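Local coordinates for bilirubin-inducible fluorescent protein UnaG (Anguilla japonica, PDB 4I3D) that binds unconjugated bilirubin with high affinity inside a beta-barrel and, once loaded with it, fluoresces green on excitation, at residues 11-16 with 131-136. The protein carries 1 engineered substitution. Numbering follows the deposited sequence.
Sequences IADSHN and VRSYRR. With BLR (3-[5-[(Z)-(4-ethenyl-3-methyl-5-oxidanylidene-pyrrol-2-ylidene)methyl]-2-[[5-[(Z)-(3-ethenyl-4-methyl-5-oxidanylidene-pyrrol-2-ylidene)methyl]-3-(3-hydroxy-3-oxopropyl)-4-methyl-1H-pyrrol-2-yl]methyl]-4-methyl-1H-pyrrol-3-yl]propanoic acid), chain E.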
ATOM      1  N   ILE A  11       5.214   0.056  10.622  1.00 15.71           N
ATOM      2  CA  ILE A  11       4.883   1.455  10.479  1.00 15.82           C
ATOM      3  C   ILE A  11       5.716   2.294  11.462  1.00 24.89           C
ATOM      4  O   ILE A  11       6.048   1.857  12.562  1.00 36.02           O
ATOM      5  CB  ILE A  11       3.362   1.697  10.678  1.00 21.52           C
ATOM      6  CG1 ILE A  11       2.937   3.035  10.068  1.00 29.09           C
ATOM      7  CG2 ILE A  11       2.993   1.665  12.134  1.00 29.60           C
ATOM      8  CD1 ILE A  11       2.832   3.014   8.555  1.00 23.20           C
ATOM      9  N   ALA A  12       6.050   3.503  11.032  1.00 23.79           N
ATOM     10  CA  ALA A  12       6.795   4.462  11.823  1.00 22.98           C
ATOM     11  C   ALA A  12       6.015   5.769  11.874  1.00 40.73           C
ATOM     12  O   ALA A  12       5.914   6.396  12.926  1.00 32.99           O
ATOM     13  CB  ALA A  12       8.188   4.695  11.225  1.00 26.63           C
ATOM     14  N   ASP A  13       5.457   6.176  10.739  1.00 30.73           N
ATOM     15  CA  ASP A  13       4.739   7.442  10.666  1.00 31.97           C
ATOM     16  C   ASP A  13       3.518   7.302   9.790  1.00 19.25           C
ATOM     17  O   ASP A  13       3.500   6.495   8.873  1.00 22.71           O
ATOM     18  CB  ASP A  13       5.639   8.536  10.086  1.00 31.50           C
ATOM     19  CG  ASP A  13       6.925   8.703  10.859  1.00 45.44           C
ATOM     20  OD1 ASP A  13       6.866   9.273  11.969  1.00 43.89           O
ATOM     21  OD2 ASP A  13       7.992   8.274  10.359  1.00 40.35           O
ATOM     22  N   SER A  14       2.505   8.107  10.072  1.00 31.15           N
ATOM     23  CA  SER A  14       1.288   8.090   9.287  1.00 24.83           C
ATOM     24  C   SER A  14       0.734   9.496   9.221  1.00 30.53           C
ATOM     25  O   SER A  14       0.709  10.205  10.224  1.00 25.20           O
ATOM     26  CB  SER A  14       0.266   7.151   9.906  1.00 20.36           C
ATOM     27  OG  SER A  14      -0.871   7.055   9.073  1.00 23.17           O
ATOM     28  N   HIS A  15       0.304   9.898   8.030  1.00 14.56           N
ATOM     29  CA  HIS A  15      -0.101  11.266   7.803  1.00 13.17           C
ATOM     30  C   HIS A  15      -1.342  11.308   6.947  1.00 17.88           C
ATOM     31  O   HIS A  15      -1.302  10.950   5.779  1.00 31.06           O
ATOM     32  CB  HIS A  15       1.034  12.032   7.112  1.00 45.57           C
ATOM     33  CG  HIS A  15       0.901  13.524   7.177  1.00 29.40           C
ATOM     34  ND1 HIS A  15       0.808  14.316   6.050  1.00 27.00           N
ATOM     35  CD2 HIS A  15       0.859  14.369   8.233  1.00 38.44           C
ATOM     36  CE1 HIS A  15       0.713  15.581   6.412  1.00 28.20           C
ATOM     37  NE2 HIS A  15       0.740  15.643   7.729  1.00 35.15           N
ATOM     38  N   ASN A  16      -2.453  11.739   7.539  1.00 31.65           N
ATOM     39  CA  ASN A  16      -3.678  11.998   6.790  1.00 20.41           C
ATOM     40  C   ASN A  16      -4.166  10.736   6.085  1.00 32.05           C
ATOM     41  O   ASN A  16      -4.675  10.801   4.966  1.00 32.99           O
ATOM     42  CB  ASN A  16      -3.437  13.117   5.762  1.00 24.32           C
ATOM     43  CG  ASN A  16      -4.719  13.843   5.365  1.00 24.39           C
ATOM     44  OD1 ASN A  16      -5.617  13.998   6.178  1.00 26.02           O
ATOM     45  ND2 ASN A  16      -4.806  14.288   4.110  1.00 21.39           N
ATOM     46  N   VAL A 131       0.467  10.261   3.736  1.00 20.61           N
ATOM     47  CA  VAL A 131       1.822   9.775   3.695  1.00 14.52           C
ATOM     48  C   VAL A 131       2.004   8.848   4.867  1.00 19.31           C
ATOM     49  O   VAL A 131       1.564   9.147   5.970  1.00 22.78           O
ATOM     50  CB  VAL A 131       2.842  10.919   3.813  1.00 14.59           C
ATOM     51  CG1 VAL A 131       4.237  10.365   3.647  1.00 30.08           C
ATOM     52  CG2 VAL A 131       2.569  11.993   2.767  1.00 17.04           C
ATOM     53  N   ARG A 132       2.639   7.713   4.624  1.00 14.84           N
ATOM     54  CA  ARG A 132       3.006   6.815   5.702  1.00 12.86           C
ATOM     55  C   ARG A 132       4.426   6.320   5.440  1.00 27.07           C
ATOM     56  O   ARG A 132       4.834   6.189   4.293  1.00 11.04           O
ATOM     57  CB  ARG A 132       2.037   5.642   5.728  1.00 25.98           C
ATOM     58  CG  ARG A 132       0.610   6.047   6.017  1.00 22.33           C
ATOM     59  CD  ARG A 132      -0.278   4.846   6.057  1.00 15.68           C
ATOM     60  NE  ARG A 132      -0.555   4.433   7.431  1.00 28.62           N
ATOM     61  CZ  ARG A 132      -1.006   3.232   7.763  1.00 16.91           C
ATOM     62  NH1 ARG A 132      -1.231   2.314   6.825  1.00 28.28           N
ATOM     63  NH2 ARG A 132      -1.227   2.938   9.027  1.00 27.90           N
ATOM     64  N   SER A 133       5.187   6.042   6.489  1.00 18.64           N
ATOM     65  CA  SER A 133       6.561   5.593   6.304  1.00 20.03           C
ATOM     66  C   SER A 133       6.775   4.382   7.185  1.00 21.67           C
ATOM     67  O   SER A 133       6.165   4.261   8.238  1.00 25.02           O
ATOM     68  CB  SER A 133       7.566   6.702   6.659  1.00 14.91           C
ATOM     69  OG  SER A 133       7.278   7.258   7.930  1.00 38.49           O
ATOM     70  N   TYR A 134       7.622   3.476   6.731  1.00  9.46           N
ATOM     71  CA  TYR A 134       7.867   2.245   7.448  1.00 16.71           C
ATOM     72  C   TYR A 134       9.348   2.201   7.728  1.00 17.81           C
ATOM     73  O   TYR A 134      10.141   2.647   6.900  1.00 20.10           O
ATOM     74  CB  TYR A 134       7.509   1.035   6.596  1.00 13.12           C
ATOM     75  CG  TYR A 134       6.038   0.804   6.361  1.00 16.55           C
ATOM     76  CD1 TYR A 134       5.352   1.528   5.402  1.00  9.40           C
ATOM     77  CD2 TYR A 134       5.341  -0.163   7.072  1.00 12.40           C
ATOM     78  CE1 TYR A 134       4.005   1.310   5.169  1.00 18.64           C
ATOM     79  CE2 TYR A 134       4.004  -0.385   6.842  1.00 12.33           C
ATOM     80  CZ  TYR A 134       3.335   0.359   5.887  1.00 17.65           C
ATOM     81  OH  TYR A 134       1.977   0.144   5.655  1.00 11.25           O
ATOM     82  N   ARG A 135       9.714   1.677   8.894  1.00 15.72           N
ATOM     83  CA  ARG A 135      11.103   1.378   9.201  1.00 22.96           C
ATOM     84  C   ARG A 135      11.303  -0.137   9.186  1.00 21.00           C
ATOM     85  O   ARG A 135      10.361  -0.875   9.433  1.00 16.92           O
ATOM     86  CB  ARG A 135      11.454   1.913  10.584  1.00 27.17           C
ATOM     87  CG  ARG A 135      10.993   1.038  11.745  1.00 24.06           C
ATOM     88  CD  ARG A 135      12.112   0.964  12.749  1.00 41.03           C
ATOM     89  NE  ARG A 135      11.746   0.369  14.027  1.00 41.14           N
ATOM     90  CZ  ARG A 135      12.575   0.308  15.067  1.00 46.55           C
ATOM     91  NH1 ARG A 135      13.804   0.808  14.969  1.00 35.01           N
ATOM     92  NH2 ARG A 135      12.180  -0.244  16.206  1.00 56.98           N
ATOM     93  N   ARG A 136      12.523  -0.594   8.904  1.00 15.78           N
ATOM     94  CA  ARG A 136      12.860  -2.008   9.004  1.00 15.59           C
ATOM     95  C   ARG A 136      12.383  -2.653  10.297  1.00 19.80           C
ATOM     96  O   ARG A 136      12.524  -2.076  11.373  1.00 44.98           O
ATOM     97  CB  ARG A 136      14.363  -2.177   8.956  1.00 11.90           C
ATOM     98  CG  ARG A 136      14.951  -1.837   7.632  1.00 25.47           C
ATOM     99  CD  ARG A 136      14.406  -2.750   6.580  1.00 15.29           C
ATOM    100  NE  ARG A 136      15.119  -2.596   5.322  1.00 22.42           N
ATOM    101  CZ  ARG A 136      14.935  -3.384   4.275  1.00 14.93           C
ATOM    102  NH1 ARG A 136      14.073  -4.383   4.337  1.00 21.30           N
ATOM    103  NH2 ARG A 136      15.617  -3.181   3.168  1.00 25.20           N
TER
HETATM  104  CHA BLR E 200      -1.270  -1.685   3.518  1.00 21.14           C
HETATM  105  NA  BLR E 200       0.129  -2.284   1.495  1.00 14.07           N
HETATM  106  C1A BLR E 200      -0.984  -2.443   2.260  1.00 24.11           C
HETATM  107  C2A BLR E 200      -1.804  -3.382   1.633  1.00 26.03           C
HETATM  108  C3A BLR E 200      -1.165  -3.789   0.496  1.00 22.29           C
HETATM  109  C4A BLR E 200       0.027  -3.105   0.416  1.00 22.43           C
HETATM  110  CMA BLR E 200      -1.663  -4.796  -0.489  1.00 22.70           C
HETATM  111  CAA BLR E 200      -3.133  -3.906   2.086  1.00 20.62           C
HETATM  112  CBA BLR E 200      -4.241  -3.149   1.440  1.00 22.24           C
HETATM  113  CGA BLR E 200      -5.482  -3.965   1.539  1.00 22.30           C
HETATM  114  O1A BLR E 200      -5.587  -4.854   2.416  1.00 38.55           O
HETATM  115  O2A BLR E 200      -6.429  -3.770   0.749  1.00 40.35           O
HETATM  116  CHB BLR E 200       1.006  -3.273  -0.695  1.00 22.11           C
HETATM  117  NB  BLR E 200       2.937  -2.082   0.447  1.00 24.14           N
HETATM  118  C1B BLR E 200       2.287  -2.795  -0.643  1.00 15.23           C
HETATM  119  C2B BLR E 200       3.159  -2.884  -1.664  1.00 15.94           C
HETATM  120  C3B BLR E 200       4.263  -2.387  -1.438  1.00 21.91           C
HETATM  121  C4B BLR E 200       4.405  -1.753  -0.056  1.00 30.58           C
HETATM  122  CMB BLR E 200       2.790  -3.540  -2.948  1.00 13.05           C
HETATM  123  OB  BLR E 200       5.330  -1.178   0.504  1.00 33.43           O
HETATM  124  CAB BLR E 200       5.360  -2.377  -2.448  1.00 18.23           C
HETATM  125  CBB BLR E 200       6.661  -2.493  -2.068  1.00 23.19           C
HETATM  126  NC  BLR E 200      -5.167  -0.651   6.422  1.00 25.94           N
HETATM  127  C1C BLR E 200      -5.962  -1.045   7.743  1.00 14.30           C
HETATM  128  C2C BLR E 200      -7.358  -0.932   7.154  1.00 30.58           C
HETATM  129  C3C BLR E 200      -7.393  -0.608   5.968  1.00 16.39           C
HETATM  130  C4C BLR E 200      -6.179  -0.403   5.406  1.00 19.28           C
HETATM  131  CMC BLR E 200      -8.584  -1.211   7.939  1.00 25.13           C
HETATM  132  OC  BLR E 200      -5.554  -1.334   8.861  1.00 33.25           O
HETATM  133  CAC BLR E 200      -8.669  -0.466   5.215  1.00 26.94           C
HETATM  134  CBC BLR E 200      -9.511   0.586   5.461  1.00 20.76           C
HETATM  135  CHD BLR E 200      -5.911  -0.046   4.118  1.00 18.44           C
HETATM  136  ND  BLR E 200      -3.634  -1.097   4.097  1.00 28.78           N
HETATM  137  C1D BLR E 200      -4.518  -0.207   3.622  1.00 16.23           C
HETATM  138  C2D BLR E 200      -3.860   0.556   2.511  1.00 17.94           C
HETATM  139  C3D BLR E 200      -2.608   0.114   2.387  1.00 11.75           C
HETATM  140  C4D BLR E 200      -2.400  -0.936   3.368  1.00 17.54           C
HETATM  141  CMD BLR E 200      -4.484   1.652   1.739  1.00 22.96           C
HETATM  142  CAD BLR E 200      -1.602   0.619   1.404  1.00 18.47           C
HETATM  143  CBD BLR E 200      -0.791   1.743   1.977  1.00 11.71           C
HETATM  144  CGD BLR E 200       0.453   1.214   2.612  1.00 17.63           C
HETATM  145  O1D BLR E 200       0.713   1.481   3.817  1.00 21.07           O
HETATM  146  O2D BLR E 200       1.252   0.505   1.948  1.00 15.11           O
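The carbonyl oxygen of Ser-133 is gripped by two successive amides of the facing strand: Ala-12 N lies 2.9 Å from Ser-133 O, and Asp-13 N donates to the same oxygen with a nearly straight N-H...O angle of 167°. One acceptor serving two neighbouring donors, together with a one-residue slip in register between the Ile-11/Tyr-134 and Asp-13/Ser-133 pairs, identifies a classic beta bulge. Beyond it, antiparallel pairing continues, with Ser-133 N returning a bond to Asp-13 O and Val-131 N reaching His-15 O at 2.8 Å. Outside the barrel, Asp-13 and Ser-133 place their side chains together, OD2 of the aspartate 2.7 Å from OG of the serine.

Ile-11 is turned inward. Its CG1 stands anti to the backbone N (chi1 -160°), and the further turn about CB-CG1 brings CD1 over one face of the Tyr-134 ring, 3.9 Å from the centroid and 15° off the normal, a CH-pi contact. The same methyl lies over one face of the Arg-132 guanidinium, toward its rim, with CD1 3.8 Å from Arg-132 NE. At the edge of that group, NE donates to Ser-14 OG, although the position of this oxygen is less certain; Phe-17 adds a cation-pi contact. Replacing Arg-132 by an alanine would probably open a gap beside the Ile-11 methyl and remove positive charge near the bilirubin propionate. That propionate's O1D lies at the edge of the Tyr-134 ring, near its plane, and accepts from Tyr-134 OH at 2.6 Å, while Arg-112 and Ser-80 also bond to the ligand. With first and last strands paired antiparallel, Tyr-134 bonded to a ligand carboxylate and Arg-132 NH1 close by, 3.7 Å from BLR O1D, the arrangement recalls the Arg-x-Tyr carboxylate site of the fatty-acid-binding-protein barrel, here adapted to bilirubin.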